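Local coordinates for protein phosphomethylpyrimidine kinase (Pyrococcus furiosus, PDB 2PB9) that probably makes thiamine phosphate through this C-terminal ThiN domain, while the whole enzyme is also predicted to phosphorylate hydroxymethylpyrimidine and its monophosphate, at residues A[122-127]-A[157-162]; A[9-14]-A[35-40]. All coordinates share one frame; numbering follows the deposited sequence.

Contact 1 (A[122-127]-A[157-162])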
# COMPACT_ATOMS: atom_id res chain seq x y z
N TYR A 122 10.39 12.92 -0.42
CA TYR A 122 9.17 12.98 -1.20
C TYR A 122 8.39 11.71 -0.92
O TYR A 122 8.97 10.67 -0.63
CB TYR A 122 9.49 13.13 -2.70
CG TYR A 122 10.15 11.95 -3.37
CD1 TYR A 122 9.45 10.77 -3.59
CD2 TYR A 122 11.45 12.06 -3.88
CE1 TYR A 122 10.02 9.73 -4.32
CE2 TYR A 122 12.02 11.01 -4.61
CZ TYR A 122 11.29 9.85 -4.83
OH TYR A 122 11.81 8.84 -5.60
N ASP A 123 7.07 11.82 -0.97
CA ASP A 123 6.20 10.68 -0.71
C ASP A 123 5.33 10.47 -1.93
O ASP A 123 4.56 11.35 -2.31
CB ASP A 123 5.35 10.95 0.53
CG ASP A 123 4.41 9.81 0.87
OD1 ASP A 123 4.66 8.67 0.43
OD2 ASP A 123 3.43 10.05 1.59
N ARG A 124 5.45 9.30 -2.53
CA ARG A 124 4.69 8.95 -3.72
C ARG A 124 3.18 8.95 -3.46
O ARG A 124 2.38 9.01 -4.41
CB ARG A 124 5.14 7.59 -4.25
CG ARG A 124 6.53 7.62 -4.86
CD ARG A 124 7.13 6.23 -5.06
NE ARG A 124 8.39 6.31 -5.79
CZ ARG A 124 9.29 5.33 -5.90
NH1 ARG A 124 9.08 4.15 -5.33
NH2 ARG A 124 10.40 5.55 -6.59
N ARG A 125 2.79 8.87 -2.20
CA ARG A 125 1.37 8.87 -1.87
C ARG A 125 0.78 10.24 -2.13
O ARG A 125 -0.43 10.38 -2.32
CB ARG A 125 1.15 8.46 -0.41
CG ARG A 125 1.01 6.96 -0.22
CD ARG A 125 0.73 6.62 1.24
NE ARG A 125 1.75 7.23 2.09
CZ ARG A 125 1.86 7.03 3.40
NH1 ARG A 125 1.01 6.23 4.04
NH2 ARG A 125 2.83 7.63 4.07
N GLU A 126 1.63 11.26 -2.16
CA GLU A 126 1.17 12.62 -2.40
C GLU A 126 1.35 12.99 -3.88
O GLU A 126 1.27 14.15 -4.26
CB GLU A 126 1.94 13.59 -1.49
CG GLU A 126 1.98 13.11 -0.04
CD GLU A 126 2.51 14.16 0.93
OE1 GLU A 126 1.81 15.18 1.14
OE2 GLU A 126 3.62 13.98 1.47
N GLU A 127 1.58 11.96 -4.70
CA GLU A 127 1.80 12.15 -6.12
C GLU A 127 0.52 12.19 -6.96
O GLU A 127 -0.35 11.32 -6.86
CB GLU A 127 2.74 11.06 -6.65
CG GLU A 127 2.88 11.00 -8.16
CD GLU A 127 3.92 9.96 -8.62
OE1 GLU A 127 4.16 8.95 -7.89
OE2 GLU A 127 4.49 10.13 -9.73
N ILE A 157 18.16 12.99 -0.17
CA ILE A 157 16.76 12.92 -0.52
C ILE A 157 16.40 11.45 -0.40
O ILE A 157 17.13 10.58 -0.88
CB ILE A 157 16.50 13.42 -1.96
CG1 ILE A 157 16.88 14.91 -2.06
CG2 ILE A 157 15.03 13.21 -2.34
CD1 ILE A 157 16.72 15.51 -3.44
N TYR A 158 15.31 11.15 0.28
CA TYR A 158 14.91 9.76 0.44
C TYR A 158 13.42 9.69 0.28
O TYR A 158 12.76 10.71 0.12
CB TYR A 158 15.32 9.23 1.82
CG TYR A 158 14.51 9.82 2.94
CD1 TYR A 158 13.35 9.19 3.40
CD2 TYR A 158 14.88 11.04 3.53
CE1 TYR A 158 12.57 9.75 4.41
CE2 TYR A 158 14.10 11.61 4.54
CZ TYR A 158 12.95 10.96 4.97
OH TYR A 158 12.16 11.51 5.96
N HIS A 159 12.88 8.48 0.29
CA HIS A 159 11.45 8.28 0.19
C HIS A 159 11.15 6.91 0.75
O HIS A 159 11.94 5.98 0.57
CB HIS A 159 10.97 8.38 -1.26
CG HIS A 159 11.38 7.21 -2.11
ND1 HIS A 159 10.64 6.05 -2.19
CD2 HIS A 159 12.43 7.04 -2.94
CE1 HIS A 159 11.22 5.22 -3.03
NE2 HIS A 159 12.31 5.79 -3.50
N LEU A 160 10.02 6.79 1.44
CA LEU A 160 9.60 5.51 2.01
C LEU A 160 9.04 4.62 0.90
O LEU A 160 8.77 5.10 -0.21
CB LEU A 160 8.52 5.74 3.08
CG LEU A 160 8.89 6.60 4.28
CD1 LEU A 160 7.69 6.71 5.20
CD2 LEU A 160 10.07 5.99 5.00
N GLY A 161 8.83 3.35 1.19
CA GLY A 161 8.34 2.44 0.18
C GLY A 161 6.91 2.65 -0.27
O GLY A 161 6.15 3.37 0.36
N ASP A 162 6.55 2.00 -1.38
CA ASP A 162 5.20 2.07 -1.94
C ASP A 162 4.88 0.68 -2.49
O ASP A 162 5.77 -0.16 -2.56
CB ASP A 162 5.12 3.12 -3.04
CG ASP A 162 5.09 4.54 -2.48
OD1 ASP A 162 4.08 4.93 -1.84
OD2 ASP A 162 6.09 5.26 -2.68
O HOH W 1 6.54 7.03 -1.10

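Contact 2 (A[9-14]-A[35-40])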
# COMPACT_ATOMS: atom_id res chain seq x y z
N TYR A 9 35.18 9.06 -16.05
CA TYR A 9 35.36 7.62 -15.95
C TYR A 9 36.37 7.22 -14.86
O TYR A 9 36.20 6.21 -14.17
CB TYR A 9 35.81 7.05 -17.29
CG TYR A 9 36.30 5.62 -17.23
CD1 TYR A 9 35.39 4.54 -17.22
CD2 TYR A 9 37.66 5.34 -17.16
CE1 TYR A 9 35.85 3.22 -17.15
CE2 TYR A 9 38.12 4.03 -17.08
CZ TYR A 9 37.21 2.99 -17.08
OH TYR A 9 37.69 1.70 -17.00
N GLU A 10 37.43 8.02 -14.71
CA GLU A 10 38.47 7.74 -13.72
C GLU A 10 38.04 8.01 -12.30
O GLU A 10 38.19 7.15 -11.43
CB GLU A 10 39.70 8.58 -14.02
CG GLU A 10 40.54 8.02 -15.12
CD GLU A 10 41.25 6.75 -14.69
OE1 GLU A 10 42.23 6.87 -13.91
OE2 GLU A 10 40.83 5.65 -15.12
N GLU A 11 37.51 9.20 -12.06
CA GLU A 11 37.07 9.59 -10.73
C GLU A 11 35.99 8.67 -10.17
O GLU A 11 36.00 8.34 -8.98
CB GLU A 11 36.60 11.05 -10.74
CG GLU A 11 37.75 12.03 -10.95
CD GLU A 11 37.44 13.45 -10.49
OE1 GLU A 11 38.41 14.23 -10.32
OE2 GLU A 11 36.25 13.80 -10.29
N LEU A 12 35.06 8.25 -11.02
CA LEU A 12 33.99 7.38 -10.58
C LEU A 12 34.56 5.98 -10.38
O LEU A 12 34.32 5.35 -9.34
CB LEU A 12 32.85 7.36 -11.61
CG LEU A 12 31.64 6.47 -11.29
CD1 LEU A 12 31.19 6.72 -9.86
CD2 LEU A 12 30.51 6.73 -12.27
N THR A 13 35.31 5.50 -11.35
CA THR A 13 35.89 4.17 -11.25
C THR A 13 36.72 4.04 -9.96
O THR A 13 36.79 2.97 -9.38
CB THR A 13 36.77 3.85 -12.49
OG1 THR A 13 35.92 3.67 -13.63
CG2 THR A 13 37.58 2.60 -12.27
N ASN A 14 37.34 5.13 -9.52
CA ASN A 14 38.13 5.07 -8.29
C ASN A 14 37.20 5.00 -7.09
O ASN A 14 37.36 4.14 -6.22
CB ASN A 14 39.03 6.31 -8.13
CG ASN A 14 40.16 6.35 -9.15
OD1 ASN A 14 40.85 5.35 -9.39
ND2 ASN A 14 40.38 7.53 -9.73
N PHE A 35 26.27 4.03 -8.53
CA PHE A 35 26.99 5.25 -8.21
C PHE A 35 27.20 5.93 -9.56
O PHE A 35 27.79 5.35 -10.48
CB PHE A 35 28.32 4.85 -7.55
CG PHE A 35 29.02 5.97 -6.84
CD1 PHE A 35 30.17 5.70 -6.09
CD2 PHE A 35 28.57 7.29 -6.94
CE1 PHE A 35 30.87 6.73 -5.46
CE2 PHE A 35 29.27 8.33 -6.30
CZ PHE A 35 30.42 8.04 -5.56
N VAL A 36 26.70 7.16 -9.70
CA VAL A 36 26.84 7.85 -10.98
C VAL A 36 27.56 9.18 -10.96
O VAL A 36 27.72 9.82 -9.92
CB VAL A 36 25.46 8.10 -11.66
CG1 VAL A 36 24.74 6.79 -11.85
CG2 VAL A 36 24.62 9.09 -10.85
N TYR A 37 28.00 9.58 -12.15
CA TYR A 37 28.70 10.83 -12.36
C TYR A 37 28.34 11.28 -13.77
O TYR A 37 28.72 10.66 -14.76
CB TYR A 37 30.20 10.63 -12.21
CG TYR A 37 30.98 11.92 -12.10
CD1 TYR A 37 30.34 13.14 -11.89
CD2 TYR A 37 32.38 11.91 -12.20
CE1 TYR A 37 31.06 14.32 -11.78
CE2 TYR A 37 33.11 13.08 -12.09
CZ TYR A 37 32.45 14.28 -11.88
OH TYR A 37 33.19 15.43 -11.76
N SER A 38 27.58 12.36 -13.84
CA SER A 38 27.10 12.90 -15.10
C SER A 38 28.05 13.85 -15.79
O SER A 38 29.02 14.34 -15.21
CB SER A 38 25.77 13.61 -14.85
OG SER A 38 25.37 14.35 -15.98
N LEU A 39 27.77 14.09 -17.07
CA LEU A 39 28.54 15.05 -17.85
C LEU A 39 27.92 16.36 -17.43
O LEU A 39 26.77 16.40 -16.99
CB LEU A 39 28.32 14.86 -19.36
CG LEU A 39 29.04 13.74 -20.10
CD1 LEU A 39 28.42 13.57 -21.47
CD2 LEU A 39 30.52 14.06 -20.22
N PRO A 40 28.68 17.43 -17.56
CA PRO A 40 28.19 18.76 -17.21
C PRO A 40 27.16 19.29 -18.22
O PRO A 40 27.16 18.82 -19.36
CB PRO A 40 29.43 19.65 -17.32
CG PRO A 40 30.25 19.00 -18.36
CD PRO A 40 29.94 17.54 -18.29

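Contact 1 (A[122-127]-A[157-162])
The contact lies where two neighbouring parallel strands, 118-121 and 154-159, run out at the edge of the mixed sheet. Tyr-122 N donates to Tyr-158 O at 3.3 Å, nearly along the C=O axis, the N-H...O angle being 149°. Beyond this bond Tyr-122 and His-159 carry the contact. Both have CG in the crowded position between backbone N and carbonyl carbon, so the rings lie side by side and point the same way. Their planes differ by only 11° but are slid apart, with centroids 4.9 Å from each other. The real cover is a CH-pi contact, His-159 CB standing over the Tyr-122 face, 3.8 Å from its centroid. His-159 ND1 donates to Leu-160 O at 2.9 Å; the oxygen lies in the imidazole plane and fixes the ring's rotation. The two strands and the helices between them, 129-133 and 138-149, form a beta-alpha-beta crossover, and the contact sits at the C-terminal ends of its strands. From the short 3-10 turn there, the extended Arg-124 chain brings its guanidinium over the His-159 ring: His-159 CE1 lies over one guanidinium face, 3.3 Å from Arg-124 NH1, with the planes 42° apart. This nearby positive charge would tend to disfavour protonation of the imidazole. Water 1 accepts from Arg-124 N at 2.9 Å and lies within bonding reach of Asp-123 OD1 and Asp-162 OD2. Asp-123 OD1 and Asp-162 OD1 come within 4.4 Å, a repulsion probably eased by Arg-125 of the second subunit, which forms salt bridges to both.

Contact 2 (A[9-14]-A[35-40])
Strand 35-38 begins with Phe-35, whose CB points at helix 9-14. The helix segment runs antiparallel to the strand at 164°, the axes 8.7 Å apart. Leu-12 carries most of the contact: with CG anti to its backbone N, it sends two methyls to the strand. Leu-12 CD1 settles over one face of the Phe-35 ring in a CH-pi contact, 4.0 Å from the centroid and 17° off the normal. Leu-12 CD2 approaches the backbone, 3.5 Å from Phe-35 O. At Val-36 the side chain turns to the other face of the sheet, against Leu-78 of helix 77-86 and about 5 Å from a bound phosphate ion that probably came from the crystallisation liquor. Tyr-37 points back to the helix, and its CB meets Leu-12 CD2 at 3.9 Å. With CG anti to the backbone N, its ring is crossed obliquely by Glu-11; Glu-11 OE2 is 3.7 Å from Tyr-37 CE2, and the carboxylate and ring planes are nearly parallel. Pro-176 of helix 176-185 touches Phe-35, Tyr-37 and Glu-11 alike. An alanine in place of Leu-12 would remove both methyls and would probably loosen the helix from the Phe-35 ring and the strand backbone. With no hydrogen bond between the two segments, helix and strand are joined here by apolar surface, and the carboxylate of Glu-11 borders that patch.

Overall arrangement
From the N terminus, helix 5-21 comes first, and contact 2 closes a loop of 20 residues between its segments, the last seven of helix 5-21 among them, on reaching strand 35-38, an inner strand of the seven-stranded mixed sheet. The chain then adds 50-53 and 70-72 before returning through 94-98 on the other flank of 35-38. Only later does contact 1 close 29 residues, more than half of them helical, between the segments 122-127 and 157-162. The two loops follow in series, neither nesting nor crossing. Their centres lie 27 Å apart: contact 2 joins a helix to the sheet face, while contact 1 ties the loop after outermost strand 118-121 to the end of its neighbour 154-159, beside the second subunit.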